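Local atomic coordinates of penicillin-binding protein activator LpoB (Salmonella enterica subsp. enterica serovar Typhimurium, PDB entry 4Q6V), a protein that probably regulates peptidoglycan synthesis, its C-terminal domain being the part described here, as an outer-membrane lipoprotein that interacts with and activates penicillin-binding protein 1B. Residues Ala22-Val28 / Gly56-Val61; Ala96-Ser102 / Gln114-Val120. All blocks are in the same frame, centred on the assembly; numbering follows the deposited sequence.

Contact 1 of 2, residues Ala22-Val28 / Gly56-Val61; sequences AGSVLLV and GKFTLV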
loop_
_atom_site.group_PDB
_atom_site.type_symbol
_atom_site.label_atom_id
_atom_site.label_comp_id
_atom_site.label_asym_id
_atom_site.label_seq_id
_atom_site.Cartn_x
_atom_site.Cartn_y
_atom_site.Cartn_z
ATOM N N ALA A 22 -4.322 -9.034 -12.003
ATOM C CA ALA A 22 -3.756 -9.952 -11.036
ATOM C C ALA A 22 -2.474 -10.599 -11.570
ATOM O O ALA A 22 -2.319 -10.841 -12.767
ATOM C CB ALA A 22 -4.782 -11.021 -10.634
ATOM N N GLY A 23 -1.522 -10.854 -10.661
ATOM C CA GLY A 23 -0.299 -11.524 -10.970
ATOM C C GLY A 23 0.791 -10.543 -11.367
ATOM O O GLY A 23 1.881 -10.956 -11.767
ATOM N N SER A 24 0.493 -9.245 -11.301
ATOM C CA SER A 24 1.463 -8.206 -11.687
ATOM C C SER A 24 2.290 -7.795 -10.470
ATOM O O SER A 24 2.078 -8.290 -9.354
ATOM C CB SER A 24 0.750 -7.022 -12.341
ATOM O OG SER A 24 -0.304 -6.632 -11.516
ATOM N N VAL A 25 3.294 -6.963 -10.707
ATOM C CA VAL A 25 4.223 -6.601 -9.662
ATOM C C VAL A 25 3.644 -5.347 -9.000
ATOM O O VAL A 25 3.346 -4.309 -9.643
ATOM C CB VAL A 25 5.614 -6.355 -10.223
ATOM C CG1 VAL A 25 6.594 -6.016 -9.099
ATOM C CG2 VAL A 25 6.101 -7.561 -11.047
ATOM N N LEU A 26 3.492 -5.436 -7.692
ATOM C CA LEU A 26 2.807 -4.380 -6.918
ATOM C C LEU A 26 3.743 -3.924 -5.822
ATOM O O LEU A 26 4.227 -4.726 -5.057
ATOM C CB LEU A 26 1.466 -4.881 -6.421
ATOM C CG LEU A 26 0.795 -3.992 -5.365
ATOM C CD1 LEU A 26 0.202 -2.718 -5.964
ATOM C CD2 LEU A 26 -0.277 -4.820 -4.686
ATOM N N LEU A 27 4.005 -2.625 -5.752
ATOM C CA LEU A 27 4.638 -2.009 -4.627
ATOM C C LEU A 27 3.656 -1.548 -3.550
ATOM O O LEU A 27 2.858 -0.651 -3.756
ATOM C CB LEU A 27 5.507 -0.835 -5.109
ATOM C CG LEU A 27 6.232 -0.023 -4.047
ATOM C CD1 LEU A 27 6.913 -0.920 -3.048
ATOM C CD2 LEU A 27 7.200 1.003 -4.631
ATOM N N VAL A 28 3.742 -2.164 -2.385
ATOM C CA VAL A 28 2.799 -1.885 -1.287
ATOM C C VAL A 28 3.427 -0.902 -0.300
ATOM O O VAL A 28 4.330 -1.252 0.469
ATOM C CB VAL A 28 2.435 -3.182 -0.507
ATOM C CG1 VAL A 28 1.529 -2.870 0.683
ATOM C CG2 VAL A 28 1.779 -4.151 -1.433
ATOM N N GLY A 56 -5.518 -12.411 -5.624
ATOM C CA GLY A 56 -5.034 -11.715 -6.812
ATOM C C GLY A 56 -3.546 -11.847 -7.083
ATOM O O GLY A 56 -3.061 -11.237 -8.044
ATOM N N LYS A 57 -2.832 -12.622 -6.253
ATOM C CA LYS A 57 -1.610 -13.340 -6.627
ATOM C C LYS A 57 -0.547 -12.354 -7.176
ATOM O O LYS A 57 0.339 -12.756 -7.945
ATOM C CB LYS A 57 -1.906 -14.457 -7.640
ATOM C CG LYS A 57 -1.698 -14.101 -9.130
ATOM C CD LYS A 57 -2.063 -15.190 -10.161
ATOM C CE LYS A 57 -3.004 -14.715 -11.251
ATOM N NZ LYS A 57 -4.408 -15.169 -11.005
ATOM N N PHE A 58 -0.602 -11.080 -6.758
ATOM C CA PHE A 58 0.451 -10.133 -7.077
ATOM C C PHE A 58 1.800 -10.672 -6.641
ATOM O O PHE A 58 1.882 -11.391 -5.661
ATOM C CB PHE A 58 0.233 -8.795 -6.376
ATOM C CG PHE A 58 -1.046 -8.110 -6.732
ATOM C CD1 PHE A 58 -1.168 -7.420 -7.930
ATOM C CD2 PHE A 58 -2.135 -8.169 -5.859
ATOM C CE1 PHE A 58 -2.353 -6.795 -8.263
ATOM C CE2 PHE A 58 -3.306 -7.534 -6.173
ATOM C CZ PHE A 58 -3.426 -6.849 -7.387
ATOM N N THR A 59 2.838 -10.332 -7.373
ATOM C CA THR A 59 4.203 -10.371 -6.880
ATOM C C THR A 59 4.463 -9.066 -6.205
ATOM O O THR A 59 4.402 -8.021 -6.845
ATOM C CB THR A 59 5.203 -10.506 -8.042
ATOM O OG1 THR A 59 4.970 -11.756 -8.655
ATOM C CG2 THR A 59 6.637 -10.488 -7.529
ATOM N N LEU A 60 4.733 -9.132 -4.908
ATOM C CA LEU A 60 5.062 -7.977 -4.100
ATOM C C LEU A 60 6.546 -7.628 -4.133
ATOM O O LEU A 60 7.428 -8.505 -4.069
ATOM C CB LEU A 60 4.565 -8.142 -2.661
ATOM C CG LEU A 60 3.099 -8.495 -2.435
ATOM C CD1 LEU A 60 2.818 -8.555 -0.948
ATOM C CD2 LEU A 60 2.167 -7.520 -3.128
ATOM N N VAL A 61 6.829 -6.330 -4.228
ATOM C CA VAL A 61 8.210 -5.860 -4.041
ATOM C C VAL A 61 8.532 -6.118 -2.598
ATOM O O VAL A 61 7.697 -5.839 -1.736
ATOM C CB VAL A 61 8.359 -4.392 -4.424
ATOM C CG1 VAL A 61 9.798 -3.966 -4.345
ATOM C CG2 VAL A 61 7.819 -4.153 -5.847
HETATM O O HOH W 1 6.084 -3.613 -1.530
#
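With CG of Leu26 swung opposite its amide nitrogen (chi1 168°) and the Phe58 ring kept beside its own N (chi1 -60°), the two side chains meet, and the second torsion of Leu26 turns CD2 over the aromatic face. Leu26 CD2 lies 4.1 Å from the centroid of the Phe58 ring and close to the ring normal, a CH-pi contact. The opposite face has Gly56 O offset toward the rim, and Ser24 O meets the ring edge in plane. Leu26 CD2 also reaches Leu60 CD2, and Leu60 CD2 in turn touches Val28 CG2 at 3.8 Å.

The backbones pair in parallel, Val25 with Thr59 and Leu26 with Leu60. Thr59 N donates to Ser24 O, Leu26 N to Thr59 O at 2.9 Å and 161°, and Val61 N to Leu26 O at 3.2 Å; Gly23 N to Gly56 O is weak. One water accepts from Val28 N and donates to Val61 O, prolonging the ladder. Helix 41-54 connects the strands in a beta-alpha-beta unit. The short edge strand is thus secured by a few backbone bonds and by apolar packing of Leu26 and Val28 on Phe58 and Leu60 and of Val25 and Leu27 on Val61, without a salt bridge.

Contact 2 of 2, residues Ala96-Ser102 / Gln114-Val120; sequences AQYVLYS and QMQLMLV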
loop_
_atom_site.group_PDB
_atom_site.type_symbol
_atom_site.label_atom_id
_atom_site.label_comp_id
_atom_site.label_asym_id
_atom_site.label_seq_id
_atom_site.Cartn_x
_atom_site.Cartn_y
_atom_site.Cartn_z
ATOM N N ALA A 96 7.857 -2.233 -10.766
ATOM C CA ALA A 96 6.465 -2.363 -10.297
ATOM C C ALA A 96 5.535 -1.701 -11.290
ATOM O O ALA A 96 5.865 -0.621 -11.823
ATOM C CB ALA A 96 6.343 -1.727 -8.933
ATOM N N GLN A 97 4.414 -2.343 -11.576
ATOM C CA GLN A 97 3.370 -1.776 -12.442
ATOM C C GLN A 97 2.413 -0.863 -11.663
ATOM O O GLN A 97 1.871 0.112 -12.217
ATOM C CB GLN A 97 2.616 -2.921 -13.116
ATOM C CG GLN A 97 1.567 -2.478 -14.147
ATOM C CD GLN A 97 0.870 -3.661 -14.832
ATOM O OE1 GLN A 97 1.248 -4.833 -14.651
ATOM N NE2 GLN A 97 -0.130 -3.360 -15.640
ATOM N N TYR A 98 2.202 -1.162 -10.382
ATOM C CA TYR A 98 1.337 -0.423 -9.514
ATOM C C TYR A 98 1.997 -0.021 -8.213
ATOM O O TYR A 98 2.912 -0.691 -7.715
ATOM C CB TYR A 98 0.082 -1.243 -9.188
ATOM C CG TYR A 98 -0.694 -1.798 -10.359
ATOM C CD1 TYR A 98 -1.589 -1.006 -11.075
ATOM C CD2 TYR A 98 -0.551 -3.111 -10.739
ATOM C CE1 TYR A 98 -2.311 -1.526 -12.139
ATOM C CE2 TYR A 98 -1.252 -3.635 -11.800
ATOM C CZ TYR A 98 -2.137 -2.852 -12.492
ATOM O OH TYR A 98 -2.825 -3.408 -13.550
ATOM N N VAL A 99 1.519 1.106 -7.669
ATOM C CA VAL A 99 1.810 1.465 -6.293
ATOM C C VAL A 99 0.537 1.560 -5.485
ATOM O O VAL A 99 -0.453 2.217 -5.904
ATOM C CB VAL A 99 2.611 2.789 -6.198
ATOM C CG1 VAL A 99 2.645 3.289 -4.790
ATOM C CG2 VAL A 99 4.020 2.604 -6.686
ATOM N N LEU A 100 0.544 0.932 -4.316
ATOM C CA LEU A 100 -0.600 1.019 -3.407
ATOM C C LEU A 100 -0.311 1.893 -2.196
ATOM O O LEU A 100 0.598 1.571 -1.397
ATOM C CB LEU A 100 -1.094 -0.378 -3.016
ATOM C CG LEU A 100 -2.322 -0.418 -2.101
ATOM C CD1 LEU A 100 -3.531 0.171 -2.757
ATOM C CD2 LEU A 100 -2.604 -1.874 -1.768
ATOM N N TYR A 101 -1.055 2.990 -2.092
ATOM C CA TYR A 101 -1.014 3.784 -0.889
ATOM C C TYR A 101 -2.151 3.428 0.048
ATOM O O TYR A 101 -3.247 3.173 -0.431
ATOM C CB TYR A 101 -1.041 5.259 -1.229
ATOM C CG TYR A 101 -0.031 5.725 -2.257
ATOM C CD1 TYR A 101 1.252 6.113 -1.884
ATOM C CD2 TYR A 101 -0.408 5.864 -3.595
ATOM C CE1 TYR A 101 2.169 6.584 -2.814
ATOM C CE2 TYR A 101 0.495 6.358 -4.539
ATOM C CZ TYR A 101 1.763 6.714 -4.135
ATOM O OH TYR A 101 2.668 7.157 -5.083
ATOM N N SER A 102 -1.897 3.447 1.351
ATOM C CA SER A 102 -2.926 3.304 2.373
ATOM C C SER A 102 -2.607 4.082 3.660
ATOM O O SER A 102 -1.429 4.345 3.999
ATOM C CB SER A 102 -3.179 1.802 2.629
ATOM O OG SER A 102 -2.034 1.197 3.129
ATOM N N GLN A 114 -8.197 4.136 4.259
ATOM C CA GLN A 114 -8.358 4.564 2.873
ATOM C C GLN A 114 -7.186 4.064 2.060
ATOM O O GLN A 114 -6.056 4.040 2.549
ATOM C CB GLN A 114 -8.501 6.084 2.769
ATOM C CG GLN A 114 -9.820 6.566 3.363
ATOM C CD GLN A 114 -9.841 8.019 3.811
ATOM O OE1 GLN A 114 -8.795 8.638 4.009
ATOM N NE2 GLN A 114 -11.045 8.566 3.993
HETATM N N MSE A 115 -7.482 3.658 0.834
HETATM C CA MSE A 115 -6.434 3.064 -0.024
HETATM C C MSE A 115 -6.559 3.646 -1.400
HETATM O O MSE A 115 -7.628 4.023 -1.838
HETATM C CB MSE A 115 -6.590 1.544 -0.083
HETATM C CG MSE A 115 -6.228 0.892 1.244
HETATM SE SE MSE A 115 -6.214 -1.085 1.139
HETATM C CE MSE A 115 -7.796 -1.238 0.015
ATOM N N GLN A 116 -5.436 3.768 -2.102
ATOM C CA GLN A 116 -5.433 4.198 -3.483
ATOM C C GLN A 116 -4.387 3.455 -4.324
ATOM O O GLN A 116 -3.255 3.231 -3.878
ATOM C CB GLN A 116 -5.181 5.680 -3.522
ATOM C CG GLN A 116 -5.790 6.427 -2.341
ATOM C CD GLN A 116 -5.059 7.702 -2.168
ATOM O OE1 GLN A 116 -5.206 8.593 -3.023
ATOM N NE2 GLN A 116 -4.265 7.793 -1.094
ATOM N N LEU A 117 -4.777 3.070 -5.532
ATOM C CA LEU A 117 -3.885 2.332 -6.429
ATOM C C LEU A 117 -3.439 3.159 -7.611
ATOM O O LEU A 117 -4.274 3.542 -8.481
ATOM C CB LEU A 117 -4.568 1.054 -6.904
ATOM C CG LEU A 117 -3.700 0.117 -7.727
ATOM C CD1 LEU A 117 -2.685 -0.569 -6.838
ATOM C CD2 LEU A 117 -4.600 -0.866 -8.440
HETATM N N MSE A 118 -2.127 3.379 -7.702
HETATM C CA MSE A 118 -1.543 4.229 -8.734
HETATM C C MSE A 118 -0.924 3.388 -9.812
HETATM O O MSE A 118 -0.070 2.532 -9.574
HETATM C CB MSE A 118 -0.543 5.210 -8.097
HETATM C CG MSE A 118 0.182 5.991 -9.148
HETATM SE SE MSE A 118 1.207 7.462 -8.380
HETATM C CE MSE A 118 2.800 6.393 -7.963
ATOM N N LEU A 119 -1.324 3.614 -11.053
ATOM C CA LEU A 119 -0.595 3.088 -12.234
ATOM C C LEU A 119 0.739 3.789 -12.433
ATOM O O LEU A 119 0.769 5.010 -12.625
ATOM C CB LEU A 119 -1.449 3.230 -13.488
ATOM C CG LEU A 119 -0.992 2.484 -14.757
ATOM C CD1 LEU A 119 -1.194 0.971 -14.593
ATOM C CD2 LEU A 119 -1.762 3.004 -15.978
ATOM N N VAL A 120 1.838 3.027 -12.352
ATOM C CA VAL A 120 3.170 3.608 -12.379
ATOM C C VAL A 120 3.462 4.322 -13.695
ATOM O O VAL A 120 3.876 5.478 -13.728
ATOM C CB VAL A 120 4.281 2.549 -12.064
ATOM C CG1 VAL A 120 5.665 3.089 -12.340
ATOM C CG2 VAL A 120 4.165 2.107 -10.613
#
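Val99 O accepts the shortest hydrogen bond between the strands, from Met118 N at 2.7 Å; the donor lies in the carbonyl plane and the N-H points almost straight at the oxygen (179°). The reciprocal bond, Val99 N to Met118 O, is 2.9 Å long, so Val99 and Met118 form an antiparallel hydrogen-bonded pair. Tyr101 and Gln116 make the next one, with 2.8 Å from Tyr101 N to Gln116 O and an equally long return bond. Val120 N to Gln97 O closes the ladder at the other end, and the strand axes run at 163°.

In the selenomethionine Met118, CG anti to the backbone N (chi1 174°) and an extended second torsion carry SE to the edge of the Tyr101 ring, 5.3 Å from the centroid and nearly in the ring plane: a Met-aromatic contact. Met118 CB meets Tyr101 CE2 at 3.9 Å, also near the ring plane, and Val99 CG1 lies over one ring face, offset toward the rim. Tyr101 OH is buried here without a polar partner in the model. On the other side of the sheet, Leu117 CD1 packs against Tyr98 CB (3.7 Å), and Leu119 CD1 approaches Tyr98 CE1 obliquely.

These strands form a beta hairpin flanked in the sheet by strands 25-35 and 125-132. Helix 84-94 packs on the Val99, Tyr101 and Met118 side, with Ala91, Ala87 and Ile88 respectively, while Leu26 of strand 25-35 touches Tyr98 and Leu117 on the other.

Overall arrangement
Both contacts belong to one mixed sheet, where strands 25-35 and 98-106 are parallel neighbours. Contact 1 attaches the short edge strand 59-60 and is partly buried, its centre about 11 Å from that of the chain; contact 2 is a buried hairpin, its centre about 6 Å from the same point. Their centres are about 11 Å apart, and probable hydrogen bonds link them directly, Leu27 O to Leu100 N at 2.9 Å and Val25 O to Gln97 N at 3.0 Å. The ladders differ with the connection: parallel across a beta-alpha-beta crossover, antiparallel with reciprocal pairs in the hairpin. Leu26 of contact 1 also joins the apolar face of contact 2.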